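Local coordinates for protein transaminase (Arthrobacter sp., PDB 5G2P) that probably catalyses the S-selective transfer of amino groups between amines and carbonyl compounds, using pyridoxal-5'-phosphate as cofactor, at residues 234-239 against 264-269; 250-255 against 287-292; 291-296 against 310-315. All coordinates share one frame; numbering follows the deposited sequence.

Interaction 1. Residues 234-239 against 264-269; sequences VITEVS and VLWISD. With PLP (pyridoxal-5'-phosphate), chain H.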
loop_
_atom_site.group_PDB
_atom_site.type_symbol
_atom_site.label_atom_id
_atom_site.label_comp_id
_atom_site.label_asym_id
_atom_site.label_seq_id
_atom_site.Cartn_x
_atom_site.Cartn_y
_atom_site.Cartn_z
ATOM N N VAL B 234 -5.494 18.052 -5.601
ATOM C CA VAL B 234 -6.330 17.484 -6.650
ATOM C C VAL B 234 -5.518 17.703 -7.947
ATOM O O VAL B 234 -5.073 18.831 -8.217
ATOM C CB VAL B 234 -7.698 18.201 -6.759
ATOM C CG1 VAL B 234 -8.529 17.659 -7.923
ATOM C CG2 VAL B 234 -8.507 18.088 -5.458
ATOM N N ILE B 235 -5.295 16.639 -8.726
ATOM C CA ILE B 235 -4.694 16.794 -10.056
ATOM C C ILE B 235 -5.799 16.619 -11.101
ATOM O O ILE B 235 -6.647 15.721 -10.980
ATOM C CB ILE B 235 -3.516 15.791 -10.279
ATOM C CG1 ILE B 235 -2.794 16.057 -11.600
ATOM C CG2 ILE B 235 -3.999 14.331 -10.140
ATOM C CD1 ILE B 235 -1.468 15.302 -11.696
ATOM N N THR B 236 -5.835 17.503 -12.092
ATOM C CA THR B 236 -6.872 17.420 -13.122
ATOM C C THR B 236 -6.270 17.566 -14.516
ATOM O O THR B 236 -5.124 17.988 -14.659
ATOM C CB THR B 236 -7.962 18.512 -12.990
ATOM O OG1 THR B 236 -7.420 19.796 -13.329
ATOM C CG2 THR B 236 -8.580 18.530 -11.588
ATOM N N GLU B 237 -7.039 17.197 -15.534
ATOM C CA GLU B 237 -6.810 17.707 -16.875
ATOM C C GLU B 237 -7.975 18.670 -17.117
ATOM O O GLU B 237 -9.124 18.308 -16.938
ATOM C CB GLU B 237 -6.870 16.584 -17.939
ATOM C CG GLU B 237 -6.055 15.339 -17.640
ATOM C CD GLU B 237 -6.225 14.307 -18.741
ATOM O OE1 GLU B 237 -5.719 14.534 -19.870
ATOM O OE2 GLU B 237 -6.918 13.305 -18.478
ATOM N N VAL B 238 -7.685 19.883 -17.547
ATOM C CA VAL B 238 -8.723 20.870 -17.858
ATOM C C VAL B 238 -9.700 20.331 -18.930
ATOM O O VAL B 238 -10.907 20.601 -18.890
ATOM C CB VAL B 238 -8.027 22.217 -18.215
ATOM C CG1 VAL B 238 -8.885 23.121 -19.061
ATOM C CG2 VAL B 238 -7.604 22.911 -16.931
ATOM N N SER B 239 -9.172 19.528 -19.854
ATOM C CA SER B 239 -9.959 18.785 -20.830
ATOM C C SER B 239 -9.246 17.458 -20.878
ATOM O O SER B 239 -8.031 17.411 -21.177
ATOM C CB SER B 239 -9.908 19.458 -22.238
ATOM O OG SER B 239 -10.294 18.566 -23.282
ATOM N N VAL B 264 -6.400 22.695 -0.027
ATOM C CA VAL B 264 -5.807 21.629 -0.859
ATOM C C VAL B 264 -5.214 22.253 -2.143
ATOM O O VAL B 264 -5.775 23.208 -2.672
ATOM C CB VAL B 264 -6.904 20.569 -1.135
ATOM C CG1 VAL B 264 -6.523 19.575 -2.208
ATOM C CG2 VAL B 264 -7.236 19.832 0.174
ATOM N N LEU B 265 -4.074 21.760 -2.624
ATOM C CA LEU B 265 -3.500 22.300 -3.868
ATOM C C LEU B 265 -4.259 21.867 -5.113
ATOM O O LEU B 265 -4.926 20.831 -5.105
ATOM C CB LEU B 265 -2.028 21.897 -4.028
ATOM C CG LEU B 265 -1.067 22.284 -2.903
ATOM C CD1 LEU B 265 0.353 21.821 -3.229
ATOM C CD2 LEU B 265 -1.093 23.791 -2.714
ATOM N N TRP B 266 -4.162 22.681 -6.169
ATOM C CA TRP B 266 -4.613 22.258 -7.489
ATOM C C TRP B 266 -3.465 22.199 -8.482
ATOM O O TRP B 266 -2.775 23.212 -8.744
ATOM C CB TRP B 266 -5.732 23.154 -8.022
ATOM C CG TRP B 266 -6.149 22.814 -9.443
ATOM C CD1 TRP B 266 -6.285 21.555 -10.010
ATOM C CD2 TRP B 266 -6.501 23.753 -10.459
ATOM N NE1 TRP B 266 -6.668 21.670 -11.327
ATOM C CE2 TRP B 266 -6.816 23.005 -11.631
ATOM C CE3 TRP B 266 -6.586 25.151 -10.498
ATOM C CZ2 TRP B 266 -7.194 23.620 -12.839
ATOM C CZ3 TRP B 266 -6.954 25.767 -11.696
ATOM C CH2 TRP B 266 -7.258 24.995 -12.852
ATOM N N ILE B 267 -3.283 20.998 -9.037
ATOM C CA ILE B 267 -2.288 20.753 -10.089
ATOM C C ILE B 267 -3.047 20.679 -11.388
ATOM O O ILE B 267 -3.877 19.786 -11.558
ATOM C CB ILE B 267 -1.566 19.407 -9.899
ATOM C CG1 ILE B 267 -0.793 19.377 -8.571
ATOM C CG2 ILE B 267 -0.624 19.128 -11.087
ATOM C CD1 ILE B 267 -0.517 17.952 -8.097
ATOM N N SER B 268 -2.773 21.613 -12.305
ATOM C CA SER B 268 -3.349 21.502 -13.634
ATOM C C SER B 268 -2.342 20.720 -14.460
ATOM O O SER B 268 -1.259 21.210 -14.719
ATOM C CB SER B 268 -3.567 22.870 -14.294
ATOM O OG SER B 268 -4.306 22.692 -15.505
ATOM N N ASP B 269 -2.710 19.524 -14.894
ATOM C CA ASP B 269 -1.812 18.745 -15.735
ATOM C C ASP B 269 -2.027 19.260 -17.149
ATOM O O ASP B 269 -2.981 18.861 -17.828
ATOM C CB ASP B 269 -2.108 17.246 -15.614
ATOM C CG ASP B 269 -1.229 16.401 -16.526
ATOM O OD1 ASP B 269 -0.407 16.962 -17.281
ATOM O OD2 ASP B 269 -1.351 15.172 -16.479
HETATM N N1 PLP H . -0.351 13.952 -18.763
HETATM C C2 PLP H . -1.186 14.188 -19.815
HETATM C C2A PLP H . -2.431 15.025 -19.667
HETATM C C3 PLP H . -0.883 13.580 -21.121
HETATM O O3 PLP H . -1.649 13.781 -22.237
HETATM C C4 PLP H . 0.347 12.773 -21.259
HETATM C C4A PLP H . 0.613 12.297 -22.687
HETATM C C5 PLP H . 1.169 12.572 -20.017
HETATM C C6 PLP H . 0.760 13.174 -18.825
HETATM C C5A PLP H . 2.424 11.749 -19.985
HETATM O O4P PLP H . 3.464 12.357 -20.740
HETATM P P PLP H . 4.578 11.398 -21.412
HETATM O O1P PLP H . 5.475 12.378 -22.094
HETATM O O2P PLP H . 5.285 10.616 -20.324
HETATM O O3P PLP H . 3.869 10.470 -22.408
HETATM O O HOH W 1 -5.140 20.522 -18.295
#
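V234 is tied to the neighbouring strand by both of its backbone groups: its N donates to L265 O at 2.9 Å, and its O accepts from I267 N in a nearly straight bond (175° at the hydrogen). Its CG2 also meets V264 CG1 at 4.1 Å, the two side chains crossing at about a right angle. The parallel ladder continues as T236 N donates to I267 O and T236 O takes the N-H of D269. I235 CG1 packs on I267 CG2 at 3.8 Å, on the sheet face away from T236 and W266. On the T236 face, OG1 sits between the threonine's own N and carbonyl carbon (chi1 70°), which sets it at the indole edge, in the ring plane. There it accepts from W266 NE1 at 2.8 Å, satisfying a buried N-H and fixing the turn of the ring. At the strand's end D269 brings OD2 to 2.8 Å from N1 of PLP; H149 also bonds OD2, while T295 and V271 hold OD1. E237, its OE1 bonded to G241 N, borders the cofactor methyl C2A. Helix 251-262 connects these two strands in a beta-alpha-beta unit of the class-III aminotransferase fold. Backbone bonding thus sets D269 where, as in related enzymes, an aspartate facing the pyridine nitrogen probably strengthens the cofactor as an electron sink.

Interaction 2. Residues 250-255 against 287-292; sequences EYVPQI and YGVQPD
V252 carries CG1 opposite its backbone N (chi1 171°), and this turns both methyls of the valine onto Y287, whose own chi1 of -59° swings the ring beside its backbone N and onto V252 of helix 251-262. The two side chains cross at about a right angle. CG2 of V252 lies over one face of the phenol, 3.9 Å from the centroid of the Y287 ring and 14° off the normal, a CH-pi contact displaced toward the CD2-CE2 side. The other branch, CG1, sits where the ring joins its stem, 3.6 Å from Y287 CB, and also touches V289 CG2 at 3.8 Å, so a single methyl bridges the tyrosine and the valine two residues on. P253 extends the contact along the helix: its CG rests 3.7 Å from Y287 O, and its CA is 3.8 Å from V289 CG1. An alanine in place of Y287 would strip the ring from V252 and is likely to open a gap above CG2, with V238 losing a neighbour as well. W266, on an inner strand of the central sheet, packs against both V252 and V289, so helix, loop and sheet meet here. The 287-292 segment leads into strand 293-296; the side chain of V252 is about 13 Å from the bound PLP. R256, further along the helix, supplies polar ties to Q290 O and D292. The patch of V252 and P253 on Y287 and V289 has no hydrogen bond and is held by shape fit and dispersion, the ring face offering its pi cloud to the valine's C-H groups.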
loop_
_atom_site.group_PDB
_atom_site.type_symbol
_atom_site.label_atom_id
_atom_site.label_comp_id
_atom_site.label_asym_id
_atom_site.label_seq_id
_atom_site.Cartn_x
_atom_site.Cartn_y
_atom_site.Cartn_z
ATOM N N GLU B 250 -18.495 25.294 -15.872
ATOM C CA GLU B 250 -18.282 25.747 -14.493
ATOM C C GLU B 250 -17.371 24.838 -13.684
ATOM O O GLU B 250 -16.976 25.200 -12.591
ATOM C CB GLU B 250 -19.611 25.886 -13.727
ATOM C CG GLU B 250 -20.702 26.542 -14.545
ATOM C CD GLU B 250 -21.640 25.520 -15.169
ATOM O OE1 GLU B 250 -21.266 24.783 -16.118
ATOM O OE2 GLU B 250 -22.772 25.444 -14.673
ATOM N N TYR B 251 -17.043 23.665 -14.223
ATOM C CA TYR B 251 -16.294 22.682 -13.463
ATOM C C TYR B 251 -14.935 23.222 -12.996
ATOM O O TYR B 251 -14.596 23.119 -11.819
ATOM C CB TYR B 251 -16.152 21.372 -14.276
ATOM C CG TYR B 251 -15.352 20.321 -13.532
ATOM C CD1 TYR B 251 -15.971 19.444 -12.644
ATOM C CD2 TYR B 251 -13.957 20.254 -13.679
ATOM C CE1 TYR B 251 -15.227 18.495 -11.935
ATOM C CE2 TYR B 251 -13.208 19.325 -12.975
ATOM C CZ TYR B 251 -13.846 18.440 -12.111
ATOM O OH TYR B 251 -13.091 17.522 -11.405
ATOM N N VAL B 252 -14.156 23.804 -13.914
ATOM C CA VAL B 252 -12.812 24.247 -13.571
ATOM C C VAL B 252 -12.842 25.340 -12.471
ATOM O O VAL B 252 -12.083 25.250 -11.512
ATOM C CB VAL B 252 -12.003 24.679 -14.841
ATOM C CG1 VAL B 252 -10.695 25.336 -14.479
ATOM C CG2 VAL B 252 -11.751 23.483 -15.783
ATOM N N PRO B 253 -13.691 26.381 -12.612
ATOM C CA PRO B 253 -13.682 27.349 -11.498
ATOM C C PRO B 253 -14.203 26.743 -10.206
ATOM O O PRO B 253 -13.719 27.086 -9.132
ATOM C CB PRO B 253 -14.591 28.493 -11.994
ATOM C CG PRO B 253 -14.646 28.336 -13.469
ATOM C CD PRO B 253 -14.507 26.856 -13.745
ATOM N N GLN B 254 -15.157 25.819 -10.303
ATOM C CA GLN B 254 -15.708 25.209 -9.090
ATOM C C GLN B 254 -14.704 24.337 -8.360
ATOM O O GLN B 254 -14.677 24.347 -7.143
ATOM C CB GLN B 254 -17.009 24.461 -9.347
ATOM C CG GLN B 254 -18.151 25.423 -9.659
ATOM C CD GLN B 254 -19.498 24.726 -9.807
ATOM O OE1 GLN B 254 -19.660 23.543 -9.473
ATOM N NE2 GLN B 254 -20.477 25.467 -10.298
ATOM N N ILE B 255 -13.859 23.613 -9.098
ATOM C CA ILE B 255 -12.792 22.870 -8.443
ATOM C C ILE B 255 -11.735 23.797 -7.852
ATOM O O ILE B 255 -11.205 23.498 -6.792
ATOM C CB ILE B 255 -12.131 21.828 -9.386
ATOM C CG1 ILE B 255 -13.106 20.674 -9.707
ATOM C CG2 ILE B 255 -10.823 21.324 -8.797
ATOM C CD1 ILE B 255 -13.462 19.708 -8.555
ATOM N N TYR B 287 -10.666 29.737 -18.158
ATOM C CA TYR B 287 -11.590 29.630 -17.013
ATOM C C TYR B 287 -11.449 30.667 -15.899
ATOM O O TYR B 287 -12.153 30.583 -14.909
ATOM C CB TYR B 287 -11.553 28.197 -16.424
ATOM C CG TYR B 287 -11.952 27.164 -17.473
ATOM C CD1 TYR B 287 -13.288 27.018 -17.849
ATOM C CD2 TYR B 287 -10.991 26.401 -18.141
ATOM C CE1 TYR B 287 -13.668 26.129 -18.829
ATOM C CE2 TYR B 287 -11.367 25.505 -19.145
ATOM C CZ TYR B 287 -12.705 25.372 -19.469
ATOM O OH TYR B 287 -13.109 24.506 -20.433
ATOM N N GLY B 288 -10.529 31.609 -16.035
ATOM C CA GLY B 288 -10.408 32.710 -15.080
ATOM C C GLY B 288 -9.822 32.336 -13.732
ATOM O O GLY B 288 -10.075 33.010 -12.732
ATOM N N VAL B 289 -9.035 31.267 -13.713
ATOM C CA VAL B 289 -8.452 30.731 -12.487
ATOM C C VAL B 289 -6.945 30.586 -12.664
ATOM O O VAL B 289 -6.413 30.745 -13.768
ATOM C CB VAL B 289 -9.022 29.334 -12.138
ATOM C CG1 VAL B 289 -10.519 29.397 -11.871
ATOM C CG2 VAL B 289 -8.726 28.335 -13.250
ATOM N N GLN B 290 -6.269 30.252 -11.577
ATOM C CA GLN B 290 -4.833 30.019 -11.616
ATOM C C GLN B 290 -4.519 28.806 -10.726
ATOM O O GLN B 290 -5.018 28.730 -9.605
ATOM C CB GLN B 290 -4.090 31.284 -11.145
ATOM C CG GLN B 290 -4.386 32.543 -11.974
ATOM C CD GLN B 290 -3.619 33.790 -11.503
ATOM O OE1 GLN B 290 -3.488 34.778 -12.240
ATOM N NE2 GLN B 290 -3.098 33.744 -10.281
ATOM N N PRO B 291 -3.712 27.838 -11.225
ATOM C CA PRO B 291 -3.419 26.660 -10.397
ATOM C C PRO B 291 -2.236 26.925 -9.455
ATOM O O PRO B 291 -1.638 27.984 -9.524
ATOM C CB PRO B 291 -3.059 25.602 -11.441
ATOM C CG PRO B 291 -2.365 26.385 -12.497
ATOM C CD PRO B 291 -3.139 27.698 -12.579
ATOM N N ASP B 292 -1.927 25.975 -8.575
ATOM C CA ASP B 292 -0.737 26.020 -7.726
ATOM C C ASP B 292 0.491 25.464 -8.431
ATOM O O ASP B 292 1.608 25.897 -8.181
ATOM C CB ASP B 292 -1.031 25.224 -6.461
ATOM C CG ASP B 292 -2.198 25.825 -5.693
ATOM O OD1 ASP B 292 -2.038 26.941 -5.150
ATOM O OD2 ASP B 292 -3.283 25.233 -5.703
#

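Interaction 3. Residues 291-296 against 310-315; sequences PDIITM and VVVSKE
I293 and V310 cross obliquely on one face of the sheet, methyl against methyl, with I293 CG2 only 3.3 Å from V310 CG2, tighter than ordinary van der Waals contact. V310 has its CG2 anti to its own N and its CG1 in the tighter site between N and carbonyl carbon (chi1 64°), which sends CG2 across to the isoleucine. The other branch of I293 behaves differently: CG1 runs alongside V312, the two side chains pointing the same way, and meets V312 CG1 at 4.2 Å. On the opposite face the extended chain of M296 reaches back along the sheet so that its CE presses on V311 CG2 at 3.4 Å, again a close fit, while I294 and V311 meet at their CB atoms. These pairs belong to a beta hairpin, strands 293-296 and 308-313, within the large mixed sheet of the PLP-binding fold; K298 of the cofactor pocket lies in the connection between them. I294 and V311 form the hydrogen-bonded pair, each N donating to the other's O in the carbonyl plane, and I293-V312 and T295-V310 are non-hydrogen-bonded pairs beside it. Helix 121-136 covers the I293 face, and V312 also packs on M22 of the second subunit. Where strand 308-313 ends, beside the start of 293-296, S313 N donates to D292 O, and S313 becomes the N-cap of helix 314-321, its OG bonding I316 N. A water donates to D292 OD1 at 2.6 Å and to E315 OE2 at 2.8 Å while accepting from S313 OG. The two carboxylate oxygens, D292 OD1 and E315 OE2, are 4.6 Å apart, and the water between them probably eases their repulsion; D292 OD2 is held by W266 N and a salt bridge to R256.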
loop_
_atom_site.group_PDB
_atom_site.type_symbol
_atom_site.label_atom_id
_atom_site.label_comp_id
_atom_site.label_asym_id
_atom_site.label_seq_id
_atom_site.Cartn_x
_atom_site.Cartn_y
_atom_site.Cartn_z
ATOM N N PRO B 291 -3.712 27.838 -11.225
ATOM C CA PRO B 291 -3.419 26.660 -10.397
ATOM C C PRO B 291 -2.236 26.925 -9.455
ATOM O O PRO B 291 -1.638 27.984 -9.524
ATOM C CB PRO B 291 -3.059 25.602 -11.441
ATOM C CG PRO B 291 -2.365 26.385 -12.497
ATOM C CD PRO B 291 -3.139 27.698 -12.579
ATOM N N ASP B 292 -1.927 25.975 -8.575
ATOM C CA ASP B 292 -0.737 26.020 -7.726
ATOM C C ASP B 292 0.491 25.464 -8.431
ATOM O O ASP B 292 1.608 25.897 -8.181
ATOM C CB ASP B 292 -1.031 25.224 -6.461
ATOM C CG ASP B 292 -2.198 25.825 -5.693
ATOM O OD1 ASP B 292 -2.038 26.941 -5.150
ATOM O OD2 ASP B 292 -3.283 25.233 -5.703
ATOM N N ILE B 293 0.250 24.507 -9.320
ATOM C CA ILE B 293 1.316 23.759 -10.004
ATOM C C ILE B 293 0.794 23.400 -11.396
ATOM O O ILE B 293 -0.376 23.051 -11.537
ATOM C CB ILE B 293 1.693 22.443 -9.260
ATOM C CG1 ILE B 293 2.205 22.716 -7.838
ATOM C CG2 ILE B 293 2.780 21.682 -10.026
ATOM C CD1 ILE B 293 2.349 21.458 -6.981
ATOM N N ILE B 294 1.667 23.493 -12.406
ATOM C CA ILE B 294 1.362 23.026 -13.756
ATOM C C ILE B 294 2.388 21.960 -14.138
ATOM O O ILE B 294 3.561 22.144 -13.873
ATOM C CB ILE B 294 1.541 24.187 -14.781
ATOM C CG1 ILE B 294 0.616 25.363 -14.462
ATOM C CG2 ILE B 294 1.337 23.702 -16.216
ATOM C CD1 ILE B 294 0.957 26.611 -15.306
ATOM N N THR B 295 1.952 20.869 -14.777
ATOM C CA THR B 295 2.878 19.922 -15.386
ATOM C C THR B 295 2.873 20.107 -16.892
ATOM O O THR B 295 1.816 20.349 -17.498
ATOM C CB THR B 295 2.515 18.472 -15.021
ATOM O OG1 THR B 295 1.144 18.222 -15.380
ATOM C CG2 THR B 295 2.711 18.253 -13.522
ATOM N N MET B 296 4.051 19.988 -17.498
ATOM C CA MET B 296 4.235 20.274 -18.925
ATOM C C MET B 296 4.998 19.136 -19.652
ATOM O O MET B 296 5.848 18.430 -19.056
ATOM C CB MET B 296 5.005 21.601 -19.094
ATOM C CG MET B 296 4.314 22.836 -18.515
ATOM S SD MET B 296 5.472 24.207 -18.414
ATOM C CE MET B 296 4.456 25.550 -17.786
ATOM N N VAL B 310 7.766 21.255 -14.634
ATOM C CA VAL B 310 6.769 21.668 -13.672
ATOM C C VAL B 310 6.977 23.157 -13.359
ATOM O O VAL B 310 8.122 23.622 -13.255
ATOM C CB VAL B 310 6.814 20.756 -12.415
ATOM C CG1 VAL B 310 8.154 20.915 -11.705
ATOM C CG2 VAL B 310 5.715 21.129 -11.436
ATOM N N VAL B 311 5.875 23.902 -13.262
ATOM C CA VAL B 311 5.876 25.260 -12.741
ATOM C C VAL B 311 5.167 25.277 -11.396
ATOM O O VAL B 311 4.050 24.792 -11.281
ATOM C CB VAL B 311 5.246 26.279 -13.724
ATOM C CG1 VAL B 311 5.070 27.639 -13.045
ATOM C CG2 VAL B 311 6.163 26.423 -14.918
ATOM N N VAL B 312 5.832 25.840 -10.380
ATOM C CA VAL B 312 5.236 25.922 -9.047
ATOM C C VAL B 312 4.979 27.385 -8.667
ATOM O O VAL B 312 5.696 28.291 -9.113
ATOM C CB VAL B 312 6.072 25.199 -7.959
ATOM C CG1 VAL B 312 6.232 23.695 -8.292
ATOM C CG2 VAL B 312 7.442 25.851 -7.787
ATOM N N SER B 313 3.954 27.610 -7.846
ATOM C CA SER B 313 3.623 28.964 -7.405
ATOM C C SER B 313 4.790 29.584 -6.638
ATOM O O SER B 313 5.657 28.879 -6.143
ATOM C CB SER B 313 2.407 28.937 -6.476
ATOM O OG SER B 313 2.679 28.142 -5.331
ATOM N N LYS B 314 4.775 30.910 -6.511
ATOM C CA LYS B 314 5.735 31.607 -5.634
ATOM C C LYS B 314 5.817 31.040 -4.228
ATOM O O LYS B 314 6.902 30.893 -3.708
ATOM C CB LYS B 314 5.417 33.094 -5.569
ATOM C CG LYS B 314 5.893 33.827 -6.800
ATOM C CD LYS B 314 5.310 35.223 -6.882
ATOM C CE LYS B 314 5.865 35.904 -8.109
ATOM N NZ LYS B 314 5.118 37.169 -8.332
ATOM N N GLU B 315 4.690 30.726 -3.599
ATOM C CA GLU B 315 4.754 30.210 -2.220
ATOM C C GLU B 315 5.338 28.780 -2.123
ATOM O O GLU B 315 6.065 28.442 -1.179
ATOM C CB GLU B 315 3.387 30.312 -1.524
ATOM C CG GLU B 315 2.303 29.458 -2.158
ATOM C CD GLU B 315 1.014 29.408 -1.336
ATOM O OE1 GLU B 315 0.780 30.387 -0.570
ATOM O OE2 GLU B 315 0.242 28.405 -1.466
HETATM O O HOH W 2 0.284 27.724 -4.199
#

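How the interactions relate
The three contacts lie on one side of the chain's centre, around the large mixed sheet that carries the cofactor pocket. Interactions 1 and 2 are centred about 9 Å apart, 1 and 3 about 10 Å, and 2 and 3 about 14 Å. Along the chain, interactions 1 and 2 interleave because helix 251-262 connects the two strands of interaction 1; interaction 3 follows interaction 1 in series and starts on P291 and D292, where interaction 2 ends. Interactions 1 and 3 together span four adjacent strands, 231-236, 265-269, 293-296 and 308-313. W266 and D292 join the contacts, and the strands bring D269 and its neighbours up to the PLP.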